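Local coordinates for cupin 2, conserved barrel domain protein (PDB 2PFW) that is of unknown function but, as an RmlC-like cupin resembling KdgF, probably binds a metal ion in its beta-barrel and may act on a sugar-derived compound, at the interface of chains A and B. Coordinates in Å, arbitrary orientation; residue numbers count along the deposited sequence, not the author numbering. Chains: chain A/B, Cupin 2, conserved barrel domain protein.

Contact 1: the interface of chains A and B. Residues chain A 33-34, 105-106; chain B 33-34, 104-105.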
loop_
_atom_site.group_PDB
_atom_site.type_symbol
_atom_site.label_atom_id
_atom_site.label_comp_id
_atom_site.label_asym_id
_atom_site.label_seq_id
_atom_site.Cartn_x
_atom_site.Cartn_y
_atom_site.Cartn_z
ATOM N N GLU A 33 4.458 -4.640 12.948
ATOM C CA GLU A 33 3.356 -5.474 12.466
ATOM C C GLU A 33 2.827 -5.030 11.113
ATOM O O GLU A 33 1.910 -5.646 10.569
ATOM C CB GLU A 33 2.230 -5.486 13.500
ATOM C CG GLU A 33 1.250 -4.334 13.420
ATOM C CD GLU A 33 0.209 -4.377 14.524
ATOM O OE1 GLU A 33 0.179 -5.367 15.287
ATOM O OE2 GLU A 33 -0.582 -3.415 14.626
ATOM N N LEU A 34 3.386 -3.965 10.551
ATOM C CA LEU A 34 2.896 -3.464 9.265
ATOM C C LEU A 34 4.030 -2.801 8.499
ATOM O O LEU A 34 4.869 -2.131 9.101
ATOM C CB LEU A 34 1.744 -2.476 9.442
ATOM C CG LEU A 34 1.139 -1.908 8.156
ATOM C CD1 LEU A 34 0.449 -2.999 7.349
ATOM C CD2 LEU A 34 0.150 -0.790 8.460
ATOM N N SER A 105 1.916 -7.864 6.418
ATOM C CA SER A 105 1.711 -7.947 7.861
ATOM C C SER A 105 2.447 -9.165 8.456
ATOM O O SER A 105 2.041 -10.220 7.859
ATOM C CB SER A 105 0.253 -8.026 8.299
ATOM O OG SER A 105 0.228 -7.895 9.722
ATOM N N PRO A 106 3.326 -9.474 9.402
ATOM C CA PRO A 106 4.383 -8.915 10.275
ATOM C C PRO A 106 5.220 -7.997 9.381
ATOM O O PRO A 106 5.066 -8.079 8.157
ATOM C CB PRO A 106 5.202 -10.084 10.784
ATOM C CG PRO A 106 4.710 -11.255 10.008
ATOM C CD PRO A 106 3.267 -10.952 9.752
ATOM N N GLU B 33 -5.465 -9.869 9.033
ATOM C CA GLU B 33 -4.332 -9.197 9.666
ATOM C C GLU B 33 -3.718 -8.119 8.784
ATOM O O GLU B 33 -2.807 -7.411 9.215
ATOM C CB GLU B 33 -3.268 -10.233 10.036
ATOM C CG GLU B 33 -2.364 -10.653 8.886
ATOM C CD GLU B 33 -1.270 -11.607 9.326
ATOM O OE1 GLU B 33 -0.943 -11.591 10.534
ATOM O OE2 GLU B 33 -0.736 -12.364 8.488
ATOM N N LEU B 34 -4.195 -7.991 7.552
ATOM C CA LEU B 34 -3.636 -7.014 6.623
ATOM C C LEU B 34 -4.731 -6.486 5.702
ATOM O O LEU B 34 -5.620 -7.230 5.287
ATOM C CB LEU B 34 -2.498 -7.609 5.801
ATOM C CG LEU B 34 -1.985 -6.822 4.596
ATOM C CD1 LEU B 34 -1.563 -5.413 4.979
ATOM C CD2 LEU B 34 -0.816 -7.548 3.938
ATOM N N PHE B 104 -3.596 -1.119 6.543
ATOM C CA PHE B 104 -3.838 -1.341 7.962
ATOM C C PHE B 104 -3.377 -2.721 8.419
ATOM O O PHE B 104 -3.681 -3.700 7.729
ATOM C CB PHE B 104 -5.334 -1.220 8.277
ATOM C CG PHE B 104 -5.927 0.131 7.923
ATOM C CD1 PHE B 104 -5.789 1.199 8.792
ATOM C CD2 PHE B 104 -6.610 0.308 6.732
ATOM C CE1 PHE B 104 -6.326 2.435 8.477
ATOM C CE2 PHE B 104 -7.147 1.539 6.408
ATOM C CZ PHE B 104 -7.000 2.603 7.283
ATOM N N SER B 105 -2.690 -2.831 9.556
ATOM C CA SER B 105 -2.527 -4.150 10.161
ATOM C C SER B 105 -3.323 -4.264 11.480
ATOM O O SER B 105 -2.919 -3.346 12.271
ATOM C CB SER B 105 -1.085 -4.547 10.447
ATOM O OG SER B 105 -1.086 -5.887 10.938
#

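Contact 2: the interface of chains A and B. Residues chain A 11, 28, 38, 61, 101; chain B 59, 79.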
loop_
_atom_site.group_PDB
_atom_site.type_symbol
_atom_site.label_atom_id
_atom_site.label_comp_id
_atom_site.label_asym_id
_atom_site.label_seq_id
_atom_site.Cartn_x
_atom_site.Cartn_y
_atom_site.Cartn_z
ATOM N N GLY A 11 9.092 10.924 -0.814
ATOM C CA GLY A 11 9.654 10.091 -1.863
ATOM C C GLY A 11 10.993 10.590 -2.366
ATOM O O GLY A 11 11.831 9.808 -2.813
ATOM N N LEU A 28 8.311 2.892 2.528
ATOM C CA LEU A 28 7.264 3.900 2.642
ATOM C C LEU A 28 6.860 4.129 4.097
ATOM O O LEU A 28 6.471 5.232 4.485
ATOM C CB LEU A 28 6.030 3.488 1.843
ATOM C CG LEU A 28 6.280 3.241 0.348
ATOM C CD1 LEU A 28 4.995 2.836 -0.344
ATOM C CD2 LEU A 28 6.890 4.476 -0.292
ATOM N N LYS A 38 8.148 0.468 -1.775
ATOM C CA LYS A 38 8.041 0.781 -3.189
ATOM C C LYS A 38 9.148 0.054 -3.955
ATOM O O LYS A 38 10.321 0.239 -3.648
ATOM C CB LYS A 38 8.138 2.285 -3.438
ATOM C CG LYS A 38 7.565 2.731 -4.770
ATOM C CD LYS A 38 7.775 4.219 -5.000
ATOM C CE LYS A 38 6.648 4.775 -5.856
ATOM N NZ LYS A 38 6.929 6.172 -6.291
ATOM N N VAL A 61 1.380 0.256 -9.270
ATOM C CA VAL A 61 1.470 1.694 -9.514
ATOM C C VAL A 61 1.560 1.933 -11.019
ATOM O O VAL A 61 0.737 2.661 -11.576
ATOM C CB VAL A 61 2.666 2.338 -8.805
ATOM C CG1 VAL A 61 2.885 3.753 -9.309
ATOM C CG2 VAL A 61 2.450 2.326 -7.296
ATOM N N ILE A 101 3.571 -1.323 -5.140
ATOM C CA ILE A 101 3.578 -1.125 -3.689
ATOM C C ILE A 101 3.325 -2.461 -2.997
ATOM O O ILE A 101 2.234 -3.009 -3.106
ATOM C CB ILE A 101 2.538 -0.071 -3.259
ATOM C CG1 ILE A 101 2.555 1.212 -4.085
ATOM C CG2 ILE A 101 2.681 0.190 -1.764
ATOM C CD1 ILE A 101 3.136 2.476 -3.513
ATOM N N TYR B 59 0.158 5.816 1.361
ATOM C CA TYR B 59 0.939 6.235 0.203
ATOM C C TYR B 59 0.140 7.224 -0.646
ATOM O O TYR B 59 -1.044 6.990 -0.898
ATOM C CB TYR B 59 1.337 5.036 -0.655
ATOM C CG TYR B 59 2.072 5.396 -1.928
ATOM C CD1 TYR B 59 3.380 5.840 -1.905
ATOM C CD2 TYR B 59 1.436 5.281 -3.156
ATOM C CE1 TYR B 59 4.054 6.169 -3.066
ATOM C CE2 TYR B 59 2.100 5.607 -4.324
ATOM C CZ TYR B 59 3.397 6.047 -4.273
ATOM O OH TYR B 59 4.057 6.371 -5.438
ATOM N N GLY B 79 3.853 10.136 -4.366
ATOM C CA GLY B 79 5.077 9.421 -4.055
ATOM C C GLY B 79 5.500 9.513 -2.608
ATOM O O GLY B 79 6.475 8.869 -2.200
HETATM O O HOH W 1 8.183 7.329 -3.663
#

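Contact 3: the interface of chains A and B. Residues chain A 74, 76, 81-83; chain B 7-9.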
loop_
_atom_site.group_PDB
_atom_site.type_symbol
_atom_site.label_atom_id
_atom_site.label_comp_id
_atom_site.label_asym_id
_atom_site.label_seq_id
_atom_site.Cartn_x
_atom_site.Cartn_y
_atom_site.Cartn_z
ATOM N N LYS A 74 -2.443 -14.070 -13.801
ATOM C CA LYS A 74 -3.154 -12.967 -14.454
ATOM C C LYS A 74 -2.142 -11.905 -14.875
ATOM O O LYS A 74 -1.092 -11.756 -14.252
ATOM C CB LYS A 74 -4.246 -12.379 -13.567
ATOM C CG LYS A 74 -5.096 -13.325 -12.757
ATOM C CD LYS A 74 -6.562 -13.363 -13.102
ATOM C CE LYS A 74 -7.221 -14.683 -12.754
ATOM N NZ LYS A 74 -8.465 -14.936 -13.526
ATOM N N LEU A 76 -1.488 -8.038 -14.850
ATOM C CA LEU A 76 -1.991 -6.906 -14.080
ATOM C C LEU A 76 -1.378 -5.602 -14.594
ATOM O O LEU A 76 -0.199 -5.557 -14.942
ATOM C CB LEU A 76 -1.683 -7.049 -12.590
ATOM C CG LEU A 76 -2.251 -8.257 -11.846
ATOM C CD1 LEU A 76 -2.185 -8.027 -10.341
ATOM C CD2 LEU A 76 -3.672 -8.565 -12.278
ATOM N N SER A 81 -4.583 -5.002 -8.157
ATOM C CA SER A 81 -3.849 -5.482 -6.984
ATOM C C SER A 81 -3.932 -6.999 -6.834
ATOM O O SER A 81 -4.790 -7.660 -7.420
ATOM C CB SER A 81 -4.393 -4.793 -5.723
ATOM O OG SER A 81 -5.791 -4.986 -5.647
ATOM N N PHE A 82 -3.037 -7.567 -6.024
ATOM C CA PHE A 82 -3.195 -8.968 -5.631
ATOM C C PHE A 82 -2.928 -9.144 -4.130
ATOM O O PHE A 82 -2.287 -8.303 -3.508
ATOM C CB PHE A 82 -2.281 -9.895 -6.414
ATOM C CG PHE A 82 -0.810 -9.562 -6.431
ATOM C CD1 PHE A 82 -0.313 -8.623 -7.327
ATOM C CD2 PHE A 82 0.078 -10.182 -5.573
ATOM C CE1 PHE A 82 1.033 -8.326 -7.350
ATOM C CE2 PHE A 82 1.424 -9.884 -5.591
ATOM C CZ PHE A 82 1.912 -8.949 -6.483
ATOM N N PHE A 83 -3.428 -10.255 -3.621
ATOM C CA PHE A 83 -3.319 -10.674 -2.234
ATOM C C PHE A 83 -2.736 -12.083 -2.152
ATOM O O PHE A 83 -3.255 -12.989 -2.799
ATOM C CB PHE A 83 -4.698 -10.610 -1.588
ATOM C CG PHE A 83 -4.854 -11.401 -0.302
ATOM C CD1 PHE A 83 -3.998 -11.202 0.765
ATOM C CD2 PHE A 83 -5.873 -12.331 -0.192
ATOM C CE1 PHE A 83 -4.157 -11.927 1.934
ATOM C CE2 PHE A 83 -6.034 -13.067 0.969
ATOM C CZ PHE A 83 -5.172 -12.861 2.027
ATOM N N HIS B 7 -7.441 -13.499 -4.539
ATOM C CA HIS B 7 -6.005 -13.296 -4.646
ATOM C C HIS B 7 -5.659 -12.208 -5.665
ATOM O O HIS B 7 -4.544 -11.686 -5.644
ATOM C CB HIS B 7 -5.287 -14.584 -5.053
ATOM C CG HIS B 7 -5.437 -15.699 -4.067
ATOM N ND1 HIS B 7 -5.486 -17.027 -4.432
ATOM C CD2 HIS B 7 -5.552 -15.679 -2.719
ATOM C CE1 HIS B 7 -5.622 -17.776 -3.349
ATOM N NE2 HIS B 7 -5.666 -16.982 -2.295
ATOM N N PHE B 8 -6.617 -11.903 -6.527
ATOM C CA PHE B 8 -6.451 -10.907 -7.575
ATOM C C PHE B 8 -7.597 -9.903 -7.545
ATOM O O PHE B 8 -8.759 -10.259 -7.353
ATOM C CB PHE B 8 -6.366 -11.569 -8.955
ATOM C CG PHE B 8 -5.086 -12.366 -9.168
ATOM C CD1 PHE B 8 -3.894 -11.739 -9.466
ATOM C CD2 PHE B 8 -5.093 -13.749 -9.061
ATOM C CE1 PHE B 8 -2.729 -12.462 -9.656
ATOM C CE2 PHE B 8 -3.936 -14.477 -9.249
ATOM C CZ PHE B 8 -2.748 -13.841 -9.543
ATOM N N SER B 9 -7.280 -8.621 -7.742
ATOM C CA SER B 9 -8.343 -7.613 -7.781
ATOM C C SER B 9 -8.085 -6.596 -8.890
ATOM O O SER B 9 -6.931 -6.277 -9.151
ATOM C CB SER B 9 -8.465 -6.928 -6.420
ATOM O OG SER B 9 -9.280 -7.725 -5.567
#

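Contact 1: the interface of chains A and B
A:Ser105 and B:Ser105 meet hydroxyl to hydroxyl near the two-fold axis, joined by a hydrogen bond of 2.7 Å between A:Ser105 OG and B:Ser105 OG whose direction is not settled. This is the tight part of the contact. Each hydroxyl lies between two backbone carbonyls: A:Ser105 OG reaches A:Glu33 O of its own chain at 2.9 Å and B:Glu33 O of the partner at 3.1 Å, and B:Ser105 OG makes the equivalent pair with the chains exchanged. The own-chain hydroxyl lies close to the direction of the C=O bond, the partner's above the carbonyl plane, 42° out of it at A:Glu33 O. With two hydroxyl hydrogens for five bonds, these are probably alternatives or shared. Turned away from its own backbone N (chi1 -171°), the OG of A:Ser105 points across the axis. Serine suits the place because a small hydroxyl can both donate and accept. Beside this polar knot, A:Leu34 CB packs on B:Ser105 CB at 3.6 Å, and A:Leu34 CD1 touches B:Leu34 CD1 at 3.9 Å. The looser side is that of the extended glutamates: A:Glu33 CG lies 3.8 Å from B:Ser105 CB, while the carboxylate OE2, 3.3 Å from the carbonyl B:Ser105 O, gains no bond from that fellow acceptor and may look to solvent. Ser105 ends strand 98-105 and Leu34 begins strand 34-41, so the contact joins neighbouring strand ends of both cupin barrels.

Contact 2: the interface of chains A and B
The ring of B:Tyr59 is laid into chain A, with A:Ile101, A:Leu28 and A:Lys38 all approaching from the same side of its plane. A:Ile101 is over the centre: its terminal methyl CD1 sits 3.3 Å from the centroid in a close CH-pi contact. Its chi2 of -106° lies away from a staggered value, which suggests some strain in fitting the methyl there. A:Leu28 stands out past the CD1 edge, its CD1 lying 3.8 Å from B:Tyr59 CD1; branched aliphatic chains suit both positions by offering methyls to aromatic carbons. A:Lys38, crossing the tyrosine at about a right angle, lies out past the hydroxyl end. Its extended chain brings NZ to B:Tyr59 OH at 3.0 Å, a weak hydrogen bond, and lysine fits because its methylenes pack while the amine reaches polar partners. NZ also meets water 1 at 3.1 Å, and through it the main chain, water 1 being 2.7 Å from B:Gly79 O. Tyrosine offers both a flat face to methyls and a hydroxyl to the lysine; B:Gly79 has a positive phi (99°), which glycine takes easily. Tyr59 lies on strand 55-61 of chain B and its partners on strands 23-31, 34-41 and 98-105 of chain A, where strands of the two cupin barrels face each other.

Contact 3: the interface of chains A and B
One face of the B:Phe8 ring is covered by A:Lys74, whose methylene CG stands over the ring centre, 3.6 Å from the centroid, in a CH-pi contact. A chi1 of -41° sets CG over the ring, and the bend at chi2 (-116°) then turns CD and NZ away. On the opposite side of the ring plane, well off centre toward CD1, A:Phe82 CB lies 3.9 Å from B:Phe8 CD1. At the CD1 edge is the methyl of A:Leu76, its CD1 4.2 Å from B:Phe8 CD1. Phenylalanine suits this place by giving a broad flat surface to aliphatic carbons. With the ring cut back to an alanine here, A:Lys74 CG would probably lose its aromatic partner and a gap would be likely to open between it and A:Phe82 CB. Main-chain bonds set the register of the two strands, and so the position of B:Phe8: A:Ser81 N donates to B:Ser9 O at 2.9 Å, and B:Ser9 N returns a bond to A:Ser81 O at 2.7 Å. Farther along, A:Phe83 N reaches B:His7 O at 2.7 Å. Through antiparallel bridges the short strand 8-9 of chain B joins strand 81-84 of chain A, an addition to the partner's sheet, repeated by the two-fold, that probably helps to hold the dimer together.

The three contacts are spread widely over one two-fold interface: the C-alpha centres of contacts 1 and 2 lie about 17 Å apart, and contact 3 is about 18 Å from each. Contacts 1 and 2 draw on the same strands, 34-41 and 98-105, so they are tied together through the chain A barrel. Contact 3 uses strands 8-9 and 81-84, yet contact 2 borders its twin through A:Gly11, just after the first, and B:Gly79, just before the second. Face-to-face packing and strand addition, each made twice, would together favour a stable dimer, although the structure alone does not prove it in solution.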